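Local coordinates for protein DNA ligase (Enterobacteria phage T7, PDB 1A0I) that catalyses ATP-dependent sealing of nicks in DNA, joining neighbouring 3'-hydroxyl and 5'-phosphate ends, probably through a covalent enzyme-AMP intermediate, at residues 265-270 with 319-324; 273-278 with 336-341; 249-254 with 292-297. One frame throughout, in Å; residues are numbered along the deposited sequence.

All three contacts lie in the C-terminal OB-fold domain, whereas ATP is bound in the larger nucleotidyltransferase domain. Contacts 1 and 3 are close, their centres about 8 Å apart: strands 266-270 and 242-252 are neighbours in the five-stranded sheet, joined by probable backbone hydrogen bonds such as G266 O to V252 N at 2.9 Å, and helix 285-298 supplies one side of contact 3 and F290 to the aromatic cluster of contact 1. Contact 2, centred about 15 Å from contact 1, is tied to it through the next strand, where V269 N meets V277 O at 2.9 Å. Contacts 2 and 3 do not touch; their centres are about 21 Å apart. The segments of the three contacts interleave along the chain.

Contact 1 (265-270 with 319-324); sequences IGFEVL and NPYDGW
In the OB-fold domain, F267 of strand 266-270 meets Y321 of the loop that leads from helix 285-298 into strand 325-330. The touch is purely apolar and both residues are buried. F267 CE1 lies 4.1 Å from Y321 CD2, and F267 CZ stands over one face of the tyrosine ring, displaced toward its rim. Seen from the phenylalanine, the tyrosine comes in at a slant: the planes are 50° apart and the ring centroids 5.5 Å apart, neither a parallel stack nor a T-shaped pair. In both residues CG is anti to the carbonyl carbon (chi1 -56° in F267, -59° in Y321), which with CB directed at the opposite segment brings the two rings together although the backbones remain well separated, F267 CA and Y321 CA being 9.1 Å apart.

The pair belongs to a larger aromatic cluster. F344 meets F267 edge-to-face, F290 of helix 285-298 meets Y321 edge-to-face, and F347 lies nearly parallel to the Y321 ring. Strand 266-270 enters this cluster just after a classic beta bulge, in which I265 and G266 both face V252.

The loop that presents Y321 is folded tightly. N319 ND2 lies at the edge of the tyrosine ring, in its plane, and P320 is the centre of an inverse gamma turn. N319 O accepts two backbone donors, Y321 N at 2.7 Å and D322 N at 3.2 Å. A type II turn follows at once, with G323 at its third position, where a positive phi suits glycine, and it is closed by a bond from W324 N to Y321 O of 2.9 Å.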
# COMPACT_ATOMS: atom_id res chain seq x y z
N ILE A 265 -17.65 -7.72 12.96
CA ILE A 265 -16.91 -6.98 11.95
C ILE A 265 -16.75 -5.49 12.27
O ILE A 265 -16.18 -4.79 11.44
CB ILE A 265 -17.62 -7.13 10.57
CG1 ILE A 265 -18.99 -6.48 10.51
CG2 ILE A 265 -17.78 -8.62 10.31
CD1 ILE A 265 -19.60 -6.47 9.11
N GLY A 266 -17.28 -4.96 13.36
CA GLY A 266 -17.23 -3.54 13.67
C GLY A 266 -18.25 -3.10 14.73
O GLY A 266 -18.91 -3.88 15.44
N PHE A 267 -18.43 -1.78 14.79
CA PHE A 267 -19.32 -1.14 15.75
C PHE A 267 -20.40 -0.21 15.21
O PHE A 267 -20.35 0.34 14.10
CB PHE A 267 -18.50 -0.36 16.75
CG PHE A 267 -17.48 -1.22 17.43
CD1 PHE A 267 -17.89 -2.30 18.20
CD2 PHE A 267 -16.13 -0.95 17.27
CE1 PHE A 267 -16.94 -3.11 18.82
CE2 PHE A 267 -15.19 -1.76 17.89
CZ PHE A 267 -15.60 -2.83 18.67
N GLU A 268 -21.43 -0.03 16.01
CA GLU A 268 -22.47 0.94 15.73
C GLU A 268 -21.83 2.17 16.34
O GLU A 268 -21.48 2.14 17.53
CB GLU A 268 -23.75 0.58 16.48
CG GLU A 268 -25.03 0.27 15.71
CD GLU A 268 -25.74 1.50 15.13
OE1 GLU A 268 -25.09 2.27 14.43
OE2 GLU A 268 -26.93 1.69 15.37
N VAL A 269 -21.56 3.22 15.56
CA VAL A 269 -20.94 4.40 16.14
C VAL A 269 -21.80 5.64 15.91
O VAL A 269 -22.19 6.05 14.80
CB VAL A 269 -19.49 4.56 15.55
CG1 VAL A 269 -18.81 5.80 16.12
CG2 VAL A 269 -18.63 3.37 15.95
N LEU A 270 -22.16 6.20 17.07
CA LEU A 270 -22.97 7.41 17.11
C LEU A 270 -21.96 8.53 16.93
O LEU A 270 -21.02 8.71 17.71
CB LEU A 270 -23.67 7.61 18.47
CG LEU A 270 -24.77 8.69 18.73
CD1 LEU A 270 -24.15 10.03 19.11
CD2 LEU A 270 -25.65 8.80 17.49
N ASN A 319 -22.08 -6.58 25.16
CA ASN A 319 -21.07 -5.94 24.34
C ASN A 319 -20.14 -5.27 25.34
O ASN A 319 -20.46 -4.18 25.83
CB ASN A 319 -21.68 -4.86 23.41
CG ASN A 319 -20.74 -3.78 22.86
OD1 ASN A 319 -21.22 -2.72 22.48
ND2 ASN A 319 -19.42 -3.91 22.76
N PRO A 320 -18.97 -5.82 25.67
CA PRO A 320 -18.03 -5.20 26.61
C PRO A 320 -17.27 -4.01 26.03
O PRO A 320 -16.05 -3.97 26.09
CB PRO A 320 -17.16 -6.36 27.01
CG PRO A 320 -17.06 -7.14 25.73
CD PRO A 320 -18.49 -7.12 25.23
N TYR A 321 -18.00 -3.10 25.38
CA TYR A 321 -17.51 -1.93 24.68
C TYR A 321 -18.65 -0.93 24.58
O TYR A 321 -18.34 0.17 24.14
CB TYR A 321 -17.02 -2.17 23.19
CG TYR A 321 -15.88 -3.16 22.96
CD1 TYR A 321 -14.54 -2.82 23.17
CD2 TYR A 321 -16.20 -4.46 22.61
CE1 TYR A 321 -13.53 -3.79 23.05
CE2 TYR A 321 -15.20 -5.43 22.49
CZ TYR A 321 -13.88 -5.08 22.71
OH TYR A 321 -12.93 -6.06 22.56
N ASP A 322 -19.95 -1.17 24.89
CA ASP A 322 -20.97 -0.12 24.73
C ASP A 322 -20.53 1.12 25.50
O ASP A 322 -19.89 1.03 26.55
CB ASP A 322 -22.36 -0.56 25.26
CG ASP A 322 -23.54 0.39 24.92
OD1 ASP A 322 -23.39 1.54 24.51
OD2 ASP A 322 -24.71 0.02 25.05
N GLY A 323 -20.72 2.28 24.87
CA GLY A 323 -20.39 3.55 25.47
C GLY A 323 -18.94 3.95 25.25
O GLY A 323 -18.56 5.11 25.46
N TRP A 324 -18.08 3.01 24.82
CA TRP A 324 -16.67 3.27 24.58
C TRP A 324 -16.49 4.32 23.52
O TRP A 324 -16.86 4.10 22.37
CB TRP A 324 -16.02 1.99 24.13
CG TRP A 324 -14.68 1.74 24.81
CD1 TRP A 324 -13.67 2.65 24.73
CD2 TRP A 324 -14.32 0.62 25.50
NE1 TRP A 324 -12.66 2.10 25.37
CE2 TRP A 324 -12.99 0.89 25.85
CE3 TRP A 324 -14.90 -0.57 25.88
CZ2 TRP A 324 -12.24 -0.02 26.58
CZ3 TRP A 324 -14.16 -1.50 26.60
CH2 TRP A 324 -12.84 -1.23 26.95

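Contact 2 (273-278 with 336-341); sequences SGRLVN and DGSLRH
R275 reaches from the turn between strands 266-270 and 276-279 to D336, G337 and S338 in the loop joining strands 332-333 and 339-340. Its NH1 donates to D336 O, which lies at the guanidinium edge near its plane; the modelled 2.5 Å is very short and the length doubtful. NH2 forms a long salt bridge to D336 OD2, 3.7 Å away, the guanidinium and carboxylate planes being 69° apart. S338 OG sits over one guanidinium face, 3.2 Å from NH2 but too poorly angled to bond, and R275 CD lies alongside G337 O. Bends at chi2 and chi3 fold the arginine chain onto the loop.

One shell out, the loop carries an Asx turn: S338 N donates to D336 OD1 at 3.2 Å, from above the carboxylate plane, and S338 OG adds a weak bond to D336 OD2. Beneath, V277 and L339 both pack on I328 of the sheet, while R340 carries a salt bridge to E15 of helix 15-25, in the N-terminal part of the chain.

With D336 exposed and poorly ordered, the arginine probably serves as a flexible surface tether, its charge facing a carbonyl and a carboxylate of the loop.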
# COMPACT_ATOMS: atom_id res chain seq x y z
N SER A 273 -22.86 14.60 15.26
CA SER A 273 -23.98 15.15 14.53
C SER A 273 -25.32 14.43 14.70
O SER A 273 -26.37 14.95 14.31
CB SER A 273 -23.56 15.19 13.05
OG SER A 273 -23.22 13.90 12.51
N GLY A 274 -25.31 13.19 15.19
CA GLY A 274 -26.54 12.42 15.34
C GLY A 274 -26.67 11.26 14.37
O GLY A 274 -27.67 10.52 14.30
N ARG A 275 -25.59 11.09 13.59
CA ARG A 275 -25.56 10.05 12.59
C ARG A 275 -25.11 8.77 13.24
O ARG A 275 -24.21 8.76 14.07
CB ARG A 275 -24.58 10.33 11.46
CG ARG A 275 -24.92 11.40 10.47
CD ARG A 275 -24.33 10.93 9.15
NE ARG A 275 -25.27 10.16 8.33
CZ ARG A 275 -26.07 10.74 7.39
NH1 ARG A 275 -25.99 12.04 7.22
NH2 ARG A 275 -26.92 10.04 6.61
N LEU A 276 -25.79 7.70 12.88
CA LEU A 276 -25.38 6.39 13.30
C LEU A 276 -24.68 5.82 12.07
O LEU A 276 -25.24 5.77 10.97
CB LEU A 276 -26.63 5.63 13.73
CG LEU A 276 -27.08 6.04 15.15
CD1 LEU A 276 -28.47 5.52 15.42
CD2 LEU A 276 -26.10 5.50 16.19
N VAL A 277 -23.38 5.56 12.24
CA VAL A 277 -22.53 5.03 11.20
C VAL A 277 -22.06 3.63 11.57
O VAL A 277 -21.63 3.39 12.71
CB VAL A 277 -21.32 6.01 11.00
CG1 VAL A 277 -20.20 5.84 12.04
CG2 VAL A 277 -20.75 5.77 9.62
N ASN A 278 -22.08 2.65 10.67
CA ASN A 278 -21.54 1.36 11.04
C ASN A 278 -20.13 1.22 10.49
O ASN A 278 -19.88 0.92 9.33
CB ASN A 278 -22.43 0.23 10.54
CG ASN A 278 -23.63 0.07 11.48
OD1 ASN A 278 -24.71 -0.25 11.03
ND2 ASN A 278 -23.56 0.27 12.79
N ASP A 336 -25.43 15.09 2.14
CA ASP A 336 -26.33 14.77 3.23
C ASP A 336 -25.56 14.27 4.46
O ASP A 336 -26.16 13.62 5.31
CB ASP A 336 -27.30 13.70 2.72
CG ASP A 336 -26.75 12.27 2.71
OD1 ASP A 336 -25.61 12.07 2.28
OD2 ASP A 336 -27.45 11.38 3.19
N GLY A 337 -24.27 14.53 4.61
CA GLY A 337 -23.49 14.09 5.74
C GLY A 337 -23.12 12.63 5.71
O GLY A 337 -22.61 12.14 6.72
N SER A 338 -23.44 11.84 4.68
CA SER A 338 -23.02 10.45 4.68
C SER A 338 -21.53 10.27 4.55
O SER A 338 -20.88 10.89 3.71
CB SER A 338 -23.73 9.72 3.57
OG SER A 338 -24.96 9.33 4.17
N LEU A 339 -20.97 9.45 5.42
CA LEU A 339 -19.56 9.15 5.40
C LEU A 339 -19.39 7.91 4.53
O LEU A 339 -19.95 6.86 4.84
CB LEU A 339 -19.16 8.95 6.85
CG LEU A 339 -18.73 10.23 7.59
CD1 LEU A 339 -19.67 11.41 7.40
CD2 LEU A 339 -18.66 9.86 9.05
N ARG A 340 -18.70 8.01 3.39
CA ARG A 340 -18.47 6.89 2.49
C ARG A 340 -17.31 5.97 2.93
O ARG A 340 -16.18 6.39 3.15
CB ARG A 340 -18.20 7.45 1.09
CG ARG A 340 -18.59 6.50 -0.03
CD ARG A 340 -18.69 7.22 -1.37
NE ARG A 340 -19.46 8.45 -1.27
CZ ARG A 340 -19.80 9.18 -2.34
NH1 ARG A 340 -19.49 8.80 -3.58
NH2 ARG A 340 -20.38 10.36 -2.14
N HIS A 341 -17.57 4.66 3.05
CA HIS A 341 -16.70 3.55 3.46
C HIS A 341 -15.97 3.69 4.81
O HIS A 341 -14.73 3.77 4.88
CB HIS A 341 -15.62 3.23 2.41
CG HIS A 341 -16.11 2.78 1.04
ND1 HIS A 341 -16.70 1.64 0.68
CD2 HIS A 341 -15.99 3.55 -0.11
CE1 HIS A 341 -16.95 1.69 -0.61
NE2 HIS A 341 -16.52 2.84 -1.08

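Contact 3 (249-254 with 292-297); sequences QGLVWG and ETVKEA
V294 of helix 285-298 presses its two methyl groups against L251 and W253 at the end of strand 242-252: CG2 against L251, CG1 chiefly against W253. L251 and V294 point at each other tip to tip, L251 CD2 lying 3.5 Å from V294 CG2. W253, just past the strand end, and V294 come at each other from opposite directions, and the indole meets V294 CG1 obliquely through W253 CH2, at 3.5 Å, and CZ2, at 3.6 Å. The first torsion of V294 (chi1 170°), with CG1 anti to the backbone N and CG2 anti to the carbonyl carbon, turns CG1 mainly to the indole and CG2 to L251, though V294 CG1 also comes within 3.9 Å of L251 CD2. V294 is the buried member of the trio, and this apolar patch carries the whole contact. L251 also packs on F267 and N319, which continues the apolar layer toward the neighbouring strand and loop.

On the solvent side, K295 leads its amine away from the strand to E292, one turn back, where K295 NZ meets E292 OE2 at 2.7 Å almost in line with the C-O bond, a salt bridge confined to the helix surface. E292 and E296 are exposed and poorly ordered, in keeping with a mobile solvent side. The backbone beneath is regular, E296 N donating to E292 O at 2.8 Å.

Helix 285-298 stands in the chain between the third and fourth strands of a five-stranded antiparallel barrel, and here V294 packs it on the end of the first strand; a helix at that place in such a barrel is the OB-fold topology.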
# COMPACT_ATOMS: atom_id res chain seq x y z
N GLN A 249 -21.73 1.99 20.42
CA GLN A 249 -22.94 1.69 21.16
C GLN A 249 -23.72 0.64 20.41
O GLN A 249 -24.91 0.70 20.09
CB GLN A 249 -23.73 2.98 21.31
CG GLN A 249 -24.16 3.76 20.07
CD GLN A 249 -25.12 4.85 20.50
OE1 GLN A 249 -26.34 4.70 20.44
NE2 GLN A 249 -24.61 5.95 21.03
N GLY A 250 -22.99 -0.41 20.11
CA GLY A 250 -23.54 -1.49 19.34
C GLY A 250 -22.39 -2.16 18.66
O GLY A 250 -21.29 -1.63 18.52
N LEU A 251 -22.69 -3.28 18.05
CA LEU A 251 -21.76 -4.24 17.49
C LEU A 251 -22.40 -4.57 16.18
O LEU A 251 -23.61 -4.81 16.14
CB LEU A 251 -21.73 -5.46 18.38
CG LEU A 251 -20.51 -5.97 19.09
CD1 LEU A 251 -19.75 -4.87 19.78
CD2 LEU A 251 -20.98 -7.02 20.07
N VAL A 252 -21.69 -4.50 15.08
CA VAL A 252 -22.33 -4.98 13.87
C VAL A 252 -21.59 -6.29 13.69
O VAL A 252 -20.38 -6.39 13.93
CB VAL A 252 -22.18 -3.90 12.68
CG1 VAL A 252 -20.89 -3.20 12.71
CG2 VAL A 252 -22.25 -4.58 11.33
N TRP A 253 -22.37 -7.32 13.32
CA TRP A 253 -21.86 -8.67 13.35
C TRP A 253 -21.21 -9.29 12.16
O TRP A 253 -20.02 -9.56 12.28
CB TRP A 253 -22.95 -9.65 13.83
CG TRP A 253 -22.93 -9.73 15.37
CD1 TRP A 253 -23.77 -8.94 16.15
CD2 TRP A 253 -22.10 -10.49 16.16
NE1 TRP A 253 -23.46 -9.21 17.40
CE2 TRP A 253 -22.49 -10.13 17.46
CE3 TRP A 253 -21.10 -11.44 15.99
CZ2 TRP A 253 -21.86 -10.70 18.58
CZ3 TRP A 253 -20.49 -12.02 17.11
CH2 TRP A 253 -20.85 -11.65 18.39
N GLY A 254 -21.87 -9.58 11.05
CA GLY A 254 -21.15 -10.32 10.02
C GLY A 254 -22.24 -11.03 9.28
O GLY A 254 -23.16 -11.55 9.90
N GLU A 292 -13.93 -12.69 20.70
CA GLU A 292 -13.54 -13.35 21.94
C GLU A 292 -13.97 -12.52 23.10
O GLU A 292 -14.74 -13.03 23.92
CB GLU A 292 -12.02 -13.56 21.98
CG GLU A 292 -11.66 -15.03 21.83
CD GLU A 292 -12.39 -15.79 20.71
OE1 GLU A 292 -12.07 -15.66 19.53
OE2 GLU A 292 -13.29 -16.56 21.03
N THR A 293 -13.64 -11.23 23.12
CA THR A 293 -14.13 -10.33 24.15
C THR A 293 -15.68 -10.37 24.25
O THR A 293 -16.23 -10.54 25.35
CB THR A 293 -13.58 -8.93 23.77
OG1 THR A 293 -12.21 -9.12 23.48
CG2 THR A 293 -13.67 -7.91 24.89
N VAL A 294 -16.41 -10.30 23.14
CA VAL A 294 -17.86 -10.42 23.17
C VAL A 294 -18.25 -11.80 23.69
O VAL A 294 -19.05 -11.93 24.61
CB VAL A 294 -18.39 -10.14 21.74
CG1 VAL A 294 -19.85 -10.45 21.57
CG2 VAL A 294 -18.21 -8.66 21.48
N LYS A 295 -17.57 -12.86 23.28
CA LYS A 295 -17.92 -14.22 23.62
C LYS A 295 -17.73 -14.47 25.09
O LYS A 295 -18.61 -15.08 25.68
CB LYS A 295 -17.07 -15.20 22.80
CG LYS A 295 -17.34 -16.67 23.04
CD LYS A 295 -16.73 -17.48 21.91
CE LYS A 295 -15.79 -18.57 22.41
NZ LYS A 295 -14.63 -18.80 21.55
N GLU A 296 -16.71 -13.91 25.73
CA GLU A 296 -16.44 -14.16 27.13
C GLU A 296 -17.36 -13.42 28.08
O GLU A 296 -17.89 -13.98 29.06
CB GLU A 296 -15.01 -13.75 27.44
CG GLU A 296 -14.37 -14.64 28.49
CD GLU A 296 -13.87 -16.00 27.98
OE1 GLU A 296 -14.45 -16.59 27.06
OE2 GLU A 296 -12.87 -16.45 28.55
N ALA A 297 -17.59 -12.15 27.76
CA ALA A 297 -18.42 -11.27 28.56
C ALA A 297 -19.81 -11.88 28.58
O ALA A 297 -20.39 -12.07 29.65
CB ALA A 297 -18.43 -9.88 27.93